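Local coordinates for RND efflux system, outer membrane lipoprotein, NodT family (Burkholderia mallei, PDB 6U94) that probably serves as the outer-membrane channel component of a tripartite RND efflux system, at residues Leu47-Phe52 with Gln57-Val62; Ala63-Asn68 with Ile164-Glu169; Asn349-Asn352 with Ala356-Arg359. All coordinates share one frame; numbering follows the deposited sequence. Where two conformers were deposited one is given.

From the N terminus, contact 1 comes first: the loop 47-52 runs into helix 56-67 and folds back on that helix's first turns, closing a short loop of chain. The same helix continues into contact 2, where its last turns meet helix 156-203, closing a long loop of about a hundred residues. These two touch physically, Trp-49 packing on Leu-66 and Val-167, and Val-62 on Val-167, so the N-terminal loop, helix 56-67 and helix 156-203 form one cluster. Contact 3, a local turn between short helices 349-352 and 355-359, lies apart, its centre about 45 Å from that of contact 1. All three follow one another along the chain; none nests or crosses.

Contact 1. Residues Leu47-Phe52 with Gln57-Val62; sequences LGWRNF and QLQQLV
Trp-49 and Val-62 make the apolar half of this contact. The valine methyl CG1 sits over the centre of the indole's six-membered ring in a CH-pi contact, 3.6 Å from the centroid and only 7° off the ring normal. With chi1 at 49°, CG of Trp-49 is held between its own backbone N and carbonyl carbon, a position that swings the indole across to the helix. The far rim of the ring also packs on Gln-59: CZ3 lies 4.0 Å from the glutamine CG, and CH2 lies 3.6 Å from the carbonyl O of Gln-59, which approaches obliquely.

On its opposite face the indole carries the chain of the next residue, Arg-50, whose CG lies over that face toward the rim. The tryptophan is thus sandwiched between a helix methyl and an arginine methylene, and CH2 of the ring lies in turn over one face of the guanidinium, offset toward its rim.

Polar groups meet at the edge of the contact. The Gln-59 side chain, extended beyond CG, crosses that of Arg-50 at about a right angle, with amide and guanidinium planes 75° apart. Its NE2 approaches the backbone O of Arg-50 at 3.2 Å, and NE2 is hydrogen-bonded to the carbonyl O of Leu-53, which links the amide to the turn between the two segments.

The Trp-49 side chain also touches Tyr-452 of helix 421-454. The arrangement is a loop folded back on the helix it leads into, with its tryptophan plugged into the helical bundle of an outer membrane factor.

Contact 2. Residues Ala63-Asn68 with Ile164-Glu169; sequences ALALAN and ISLVAE
Leu-166 reaches across from helix 156-203 to the last turns of helix 56-67, where Ala-65 receives it. From CB, the side chain leaves with CG anti to the backbone N (chi1 -175°), which points the branch at helix 56-67. CG then comes within 4.2 Å of the methyl CB of Ala-65. Beyond it, CD2 reaches past the methyl to the backbone, 3.6 Å from the carbonyl O of Ala-65, an oxygen that accepts a hydrogen bond from NH2 of Arg-70. The same Leu-166 CD2 also approaches CD2 of Leu-66 at 4.3 Å.

The two helical segments run roughly antiparallel, at 149°, with axes 9.8 Å apart at their closest, part of the mainly helical bundle of this outer membrane factor family. The small Ala-65 faces the large leucine across this separation.

One residue further along, Val-167 places its CG2 4.2 Å from CD1 of Leu-66. Both of these side chains also pack on the Trp-49 side chain, Leu-66 CD1 against NE1 and Val-167 CG1 against CB, while Leu-166 packs in addition against Leu-246 of helix 211-247.

Contact 3. Residues Asn349-Asn352 with Ala356-Arg359; sequences NQAN and ATVR
Thr-357 and Val-358, on the second of two short helices, both come up to the carbonyl O of Ala-351 on the first. The threonine hydroxyl OG1 lies 2.9 Å from that Ala-351 O, a close polar approach, although the hydrogen bond assigned to this hydroxyl is with the carbonyl O of Asp-354 in the connecting turn. It gets there through a chi1 of 68°, which sets OG1 between its own N and carbonyl carbon.

Alongside, the methyl CG2 of Val-358 packs 3.4 Å from the same Ala-351 O and 4.1 Å from the carbonyl O of Asn-352. The valine thus lies against the C-terminal carbonyls of the first turn of helix.

In the next shell, the CB of Asn-352 points away from helix 355-359, and its amide bonds to the preceding chain: OD1 accepts from the N of Phe-344, and ND2 donates to the carbonyl oxygens of Ala-346 and Ser-348. These bonds link the weakly bonded helix 349-352 to that chain. Val-358 also packs on Leu-339 and Ile-343, and Arg-359 forms a salt bridge to Glu-368, so helix 355-359 is tied both to the preceding loop and to the start of the long helix 362-415.

Contact 1. Residues Leu47-Phe52 with Gln57-Val62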
loop_
_atom_site.group_PDB
_atom_site.type_symbol
_atom_site.label_atom_id
_atom_site.label_comp_id
_atom_site.label_asym_id
_atom_site.label_seq_id
_atom_site.Cartn_x
_atom_site.Cartn_y
_atom_site.Cartn_z
ATOM N N LEU A 47 -10.805 17.080 3.322
ATOM C CA LEU A 47 -9.685 16.222 2.962
ATOM C C LEU A 47 -9.564 16.153 1.446
ATOM O O LEU A 47 -10.567 15.981 0.747
ATOM C CB LEU A 47 -9.868 14.820 3.546
ATOM C CG LEU A 47 -8.872 13.753 3.089
ATOM C CD1 LEU A 47 -7.451 14.073 3.540
ATOM C CD2 LEU A 47 -9.301 12.387 3.588
ATOM N N GLY A 48 -8.335 16.286 0.949
ATOM C CA GLY A 48 -8.072 16.291 -0.470
ATOM C C GLY A 48 -7.541 14.965 -0.963
ATOM O O GLY A 48 -6.521 14.467 -0.478
ATOM N N TRP A 49 -8.236 14.390 -1.947
ATOM C CA TRP A 49 -7.833 13.117 -2.538
ATOM C C TRP A 49 -8.025 13.055 -4.045
ATOM O O TRP A 49 -7.454 12.161 -4.679
ATOM C CB TRP A 49 -8.608 11.957 -1.899
ATOM C CG TRP A 49 -10.084 12.211 -1.844
ATOM C CD1 TRP A 49 -10.777 12.785 -0.817
ATOM C CD2 TRP A 49 -11.046 11.924 -2.867
ATOM N NE1 TRP A 49 -12.111 12.870 -1.137
ATOM C CE2 TRP A 49 -12.303 12.347 -2.389
ATOM C CE3 TRP A 49 -10.968 11.348 -4.138
ATOM C CZ2 TRP A 49 -13.469 12.213 -3.135
ATOM C CZ3 TRP A 49 -12.129 11.213 -4.878
ATOM C CH2 TRP A 49 -13.363 11.646 -4.375
ATOM N N ARG A 50 -8.796 13.964 -4.652
ATOM C CA ARG A 50 -9.048 13.889 -6.086
ATOM C C ARG A 50 -7.794 14.149 -6.909
ATOM O O ARG A 50 -7.724 13.703 -8.060
ATOM C CB ARG A 50 -10.155 14.866 -6.489
ATOM C CG ARG A 50 -11.549 14.468 -6.008
ATOM C CD ARG A 50 -12.630 15.373 -6.598
ATOM N NE ARG A 50 -13.612 14.624 -7.379
ATOM C CZ ARG A 50 -14.788 14.216 -6.912
ATOM N NH1 ARG A 50 -15.140 14.487 -5.662
ATOM N NH2 ARG A 50 -15.617 13.539 -7.697
ATOM N N ASN A 51 -6.806 14.862 -6.360
ATOM C CA ASN A 51 -5.574 15.038 -7.114
ATOM C C ASN A 51 -4.707 13.787 -7.101
ATOM O O ASN A 51 -3.863 13.630 -7.988
ATOM C CB ASN A 51 -4.783 16.239 -6.587
ATOM C CG ASN A 51 -4.669 16.251 -5.078
ATOM O OD1 ASN A 51 -4.885 15.235 -4.415
ATOM N ND2 ASN A 51 -4.321 17.407 -4.525
ATOM N N PHE A 52 -4.912 12.886 -6.141
ATOM C CA PHE A 52 -4.132 11.660 -6.046
ATOM C C PHE A 52 -4.823 10.493 -6.745
ATOM O O PHE A 52 -4.194 9.774 -7.528
ATOM C CB PHE A 52 -3.868 11.331 -4.574
ATOM C CG PHE A 52 -3.178 10.018 -4.357
ATOM C CD1 PHE A 52 -1.925 9.775 -4.900
ATOM C CD2 PHE A 52 -3.772 9.032 -3.589
ATOM C CE1 PHE A 52 -1.285 8.564 -4.692
ATOM C CE2 PHE A 52 -3.139 7.819 -3.379
ATOM C CZ PHE A 52 -1.892 7.587 -3.931
ATOM N N GLN A 57 -13.553 5.977 -12.127
ATOM C CA GLN A 57 -14.308 4.974 -11.383
ATOM C C GLN A 57 -13.866 4.923 -9.925
ATOM O O GLN A 57 -14.700 4.833 -9.016
ATOM C CB GLN A 57 -14.152 3.601 -12.038
ATOM C CG GLN A 57 -14.960 2.509 -11.365
ATOM C CD GLN A 57 -16.444 2.825 -11.330
ATOM O OE1 GLN A 57 -17.106 2.872 -12.367
ATOM N NE2 GLN A 57 -16.974 3.053 -10.131
ATOM N N LEU A 58 -12.552 4.983 -9.685
ATOM C CA LEU A 58 -12.049 5.010 -8.316
ATOM C C LEU A 58 -12.545 6.245 -7.573
ATOM O O LEU A 58 -12.904 6.167 -6.392
ATOM C CB LEU A 58 -10.522 4.955 -8.319
ATOM C CG LEU A 58 -9.845 5.099 -6.954
ATOM C CD1 LEU A 58 -10.312 4.011 -6.003
ATOM C CD2 LEU A 58 -8.338 5.071 -7.096
ATOM N N GLN A 59 -12.579 7.395 -8.254
ATOM C CA GLN A 59 -13.097 8.607 -7.629
ATOM C C GLN A 59 -14.555 8.441 -7.227
ATOM O O GLN A 59 -14.988 8.970 -6.196
ATOM C CB GLN A 59 -12.940 9.798 -8.576
ATOM C CG GLN A 59 -11.526 10.333 -8.694
ATOM C CD GLN A 59 -11.477 11.688 -9.379
ATOM O OE1 GLN A 59 -12.458 12.126 -9.981
ATOM N NE2 GLN A 59 -10.336 12.361 -9.283
ATOM N N GLN A 60 -15.331 7.712 -8.031
ATOM C CA GLN A 60 -16.740 7.507 -7.714
ATOM C C GLN A 60 -16.906 6.669 -6.453
ATOM O O GLN A 60 -17.763 6.965 -5.612
ATOM C CB GLN A 60 -17.450 6.848 -8.895
ATOM C CG GLN A 60 -18.916 6.536 -8.649
ATOM C CD GLN A 60 -19.595 5.922 -9.858
ATOM O OE1 GLN A 60 -18.961 5.687 -10.889
ATOM N NE2 GLN A 60 -20.892 5.662 -9.741
ATOM N N LEU A 61 -16.090 5.624 -6.299
ATOM C CA LEU A 61 -16.209 4.751 -5.136
ATOM C C LEU A 61 -15.874 5.494 -3.848
ATOM O O LEU A 61 -16.560 5.330 -2.831
ATOM C CB LEU A 61 -15.301 3.534 -5.307
ATOM C CG LEU A 61 -15.685 2.606 -6.458
ATOM C CD1 LEU A 61 -14.480 1.809 -6.923
ATOM C CD2 LEU A 61 -16.818 1.681 -6.036
ATOM N N VAL A 62 -14.819 6.313 -3.870
ATOM C CA VAL A 62 -14.420 7.056 -2.678
ATOM C C VAL A 62 -15.500 8.057 -2.284
ATOM O O VAL A 62 -15.816 8.220 -1.098
ATOM C CB VAL A 62 -13.062 7.741 -2.913
ATOM C CG1 VAL A 62 -12.767 8.747 -1.814
ATOM C CG2 VAL A 62 -11.964 6.699 -2.980
#

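Contact 2. Residues Ala63-Asn68 with Ile164-Glu169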
loop_
_atom_site.group_PDB
_atom_site.type_symbol
_atom_site.label_atom_id
_atom_site.label_comp_id
_atom_site.label_asym_id
_atom_site.label_seq_id
_atom_site.Cartn_x
_atom_site.Cartn_y
_atom_site.Cartn_z
ATOM N N ALA A 63 -16.091 8.733 -3.272
ATOM C CA ALA A 63 -17.138 9.704 -2.975
ATOM C C ALA A 63 -18.340 9.037 -2.320
ATOM O O ALA A 63 -18.956 9.605 -1.410
ATOM C CB ALA A 63 -17.553 10.434 -4.251
ATOM N N LEU A 64 -18.690 7.828 -2.767
ATOM C CA LEU A 64 -19.809 7.118 -2.156
ATOM C C LEU A 64 -19.466 6.666 -0.744
ATOM O O LEU A 64 -20.325 6.687 0.147
ATOM C CB LEU A 64 -20.215 5.925 -3.022
ATOM C CG LEU A 64 -20.644 6.217 -4.462
ATOM C CD1 LEU A 64 -21.261 4.979 -5.106
ATOM C CD2 LEU A 64 -21.602 7.401 -4.522
ATOM N N ALA A 65 -18.218 6.254 -0.519
ATOM C CA ALA A 65 -17.803 5.863 0.824
ATOM C C ALA A 65 -17.850 7.050 1.780
ATOM O O ALA A 65 -18.244 6.903 2.943
ATOM C CB ALA A 65 -16.400 5.257 0.785
ATOM N N LEU A 66 -17.457 8.233 1.305
ATOM C CA LEU A 66 -17.520 9.422 2.148
ATOM C C LEU A 66 -18.958 9.890 2.346
ATOM O O LEU A 66 -19.336 10.298 3.450
ATOM C CB LEU A 66 -16.671 10.539 1.544
ATOM C CG LEU A 66 -15.160 10.388 1.681
ATOM C CD1 LEU A 66 -14.440 11.571 1.051
ATOM C CD2 LEU A 66 -14.775 10.238 3.144
ATOM N N ALA A 67 -19.777 9.832 1.291
ATOM C CA ALA A 67 -21.153 10.310 1.369
ATOM C C ALA A 67 -22.065 9.384 2.160
ATOM O O ALA A 67 -23.235 9.729 2.363
ATOM C CB ALA A 67 -21.723 10.512 -0.036
ATOM N N ASN A 68 -21.572 8.230 2.604
ATOM C CA ASN A 68 -22.398 7.325 3.392
ATOM C C ASN A 68 -22.805 7.987 4.702
ATOM O O ASN A 68 -22.015 8.694 5.334
ATOM C CB ASN A 68 -21.643 6.022 3.658
ATOM C CG ASN A 68 -22.566 4.883 4.037
ATOM O OD1 ASN A 68 -22.561 4.416 5.176
ATOM N ND2 ASN A 68 -23.372 4.433 3.083
ATOM N N ILE A 164 -9.015 9.570 6.199
ATOM C CA ILE A 164 -7.800 9.163 5.501
ATOM C C ILE A 164 -7.760 7.647 5.348
ATOM O O ILE A 164 -7.460 7.121 4.269
ATOM C CB ILE A 164 -6.561 9.699 6.239
ATOM C CG1 ILE A 164 -6.395 11.199 5.989
ATOM C CG2 ILE A 164 -5.320 8.949 5.824
ATOM C CD1 ILE A 164 -5.155 11.786 6.631
ATOM N N SER A 165 -8.076 6.922 6.426
ATOM C CA SER A 165 -8.112 5.464 6.354
ATOM C C SER A 165 -9.155 4.988 5.353
ATOM O O SER A 165 -8.888 4.094 4.540
ATOM C CB SER A 165 -8.401 4.870 7.735
ATOM O OG SER A 165 -7.455 5.298 8.698
ATOM N N LEU A 166 -10.348 5.584 5.391
ATOM C CA LEU A 166 -11.428 5.146 4.515
ATOM C C LEU A 166 -11.088 5.402 3.052
ATOM O O LEU A 166 -11.273 4.526 2.200
ATOM C CB LEU A 166 -12.729 5.848 4.900
ATOM C CG LEU A 166 -13.999 5.422 4.166
ATOM C CD1 LEU A 166 -14.250 3.936 4.346
ATOM C CD2 LEU A 166 -15.192 6.231 4.674
ATOM N N VAL A 167 -10.592 6.603 2.742
ATOM C CA VAL A 167 -10.205 6.929 1.371
ATOM C C VAL A 167 -9.148 5.952 0.876
ATOM O O VAL A 167 -9.235 5.420 -0.236
ATOM C CB VAL A 167 -9.711 8.384 1.282
ATOM C CG1 VAL A 167 -8.961 8.621 -0.021
ATOM C CG2 VAL A 167 -10.878 9.353 1.411
ATOM N N ALA A 168 -8.136 5.695 1.706
ATOM C CA ALA A 168 -7.040 4.829 1.295
ATOM C C ALA A 168 -7.490 3.379 1.168
ATOM O O ALA A 168 -7.075 2.676 0.239
ATOM C CB ALA A 168 -5.889 4.945 2.286
ATOM N N GLU A 169 -8.334 2.913 2.090
ATOM C CA GLU A 169 -8.753 1.518 2.058
ATOM C C GLU A 169 -9.655 1.231 0.865
ATOM O O GLU A 169 -9.619 0.125 0.315
ATOM C CB GLU A 169 -9.457 1.146 3.362
ATOM C CG GLU A 169 -9.422 -0.343 3.669
ATOM C CD GLU A 169 -8.008 -0.859 3.884
ATOM O OE1 GLU A 169 -7.298 -0.321 4.759
ATOM O OE2 GLU A 169 -7.602 -1.802 3.173
#

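Contact 3. Residues Asn349-Asn352 with Ala356-Arg359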
loop_
_atom_site.group_PDB
_atom_site.type_symbol
_atom_site.label_atom_id
_atom_site.label_comp_id
_atom_site.label_asym_id
_atom_site.label_seq_id
_atom_site.Cartn_x
_atom_site.Cartn_y
_atom_site.Cartn_z
ATOM N N ASN A 349 13.939 31.995 32.063
ATOM C CA ASN A 349 14.399 32.030 30.680
ATOM C C ASN A 349 15.518 31.027 30.432
ATOM O O ASN A 349 15.650 30.513 29.316
ATOM C CB ASN A 349 14.852 33.442 30.316
ATOM C CG ASN A 349 15.404 33.532 28.903
ATOM O OD1 ASN A 349 14.659 33.453 27.925
ATOM N ND2 ASN A 349 16.717 33.706 28.792
ATOM N N GLN A 350 16.329 30.736 31.454
ATOM C CA GLN A 350 17.368 29.722 31.306
ATOM C C GLN A 350 16.758 28.349 31.057
ATOM O O GLN A 350 17.264 27.573 30.237
ATOM C CB GLN A 350 18.261 29.703 32.547
ATOM N N ALA A 351 15.656 28.037 31.744
ATOM C CA ALA A 351 14.986 26.762 31.525
ATOM C C ALA A 351 14.381 26.674 30.130
ATOM O O ALA A 351 14.296 25.580 29.559
ATOM C CB ALA A 351 13.906 26.549 32.587
ATOM N N ASN A 352 13.960 27.806 29.563
ATOM C CA ASN A 352 13.343 27.792 28.242
ATOM C C ASN A 352 14.352 27.580 27.124
ATOM O O ASN A 352 13.949 27.283 25.994
ATOM C CB ASN A 352 12.583 29.096 27.997
ATOM C CG ASN A 352 11.141 29.023 28.445
ATOM O OD1 ASN A 352 10.314 28.378 27.800
ATOM N ND2 ASN A 352 10.829 29.688 29.551
ATOM N N ALA A 356 17.462 19.855 27.474
ATOM C CA ALA A 356 17.266 18.762 28.423
ATOM C C ALA A 356 16.103 19.042 29.365
ATOM O O ALA A 356 15.305 18.145 29.663
ATOM C CB ALA A 356 18.551 18.517 29.213
ATOM N N THR A 357 15.980 20.286 29.833
ATOM C CA THR A 357 14.911 20.615 30.771
ATOM C C THR A 357 13.560 20.682 30.071
ATOM O O THR A 357 12.537 20.292 30.645
ATOM C CB THR A 357 15.213 21.936 31.481
ATOM O OG1 THR A 357 15.131 23.017 30.545
ATOM C CG2 THR A 357 16.604 21.916 32.078
ATOM N N VAL A 358 13.534 21.173 28.829
ATOM C CA VAL A 358 12.280 21.247 28.087
ATOM C C VAL A 358 11.795 19.850 27.708
ATOM O O VAL A 358 10.589 19.620 27.561
ATOM C CB VAL A 358 12.455 22.154 26.852
ATOM C CG1 VAL A 358 11.188 22.202 26.025
ATOM C CG2 VAL A 358 12.844 23.560 27.283
ATOM N N ARG A 359 12.711 18.892 27.560
ATOM C CA ARG A 359 12.305 17.534 27.225
ATOM C C ARG A 359 11.687 16.796 28.404
ATOM O O ARG A 359 11.044 15.761 28.199
ATOM C CB ARG A 359 13.495 16.739 26.685
ATOM C CG ARG A 359 13.933 17.153 25.293
ATOM C CD ARG A 359 14.667 16.020 24.595
ATOM N NE ARG A 359 15.121 16.405 23.263
ATOM C CZ ARG A 359 16.360 16.792 22.984
ATOM N NH1 ARG A 359 17.273 16.835 23.946
ATOM N NH2 ARG A 359 16.689 17.130 21.745
#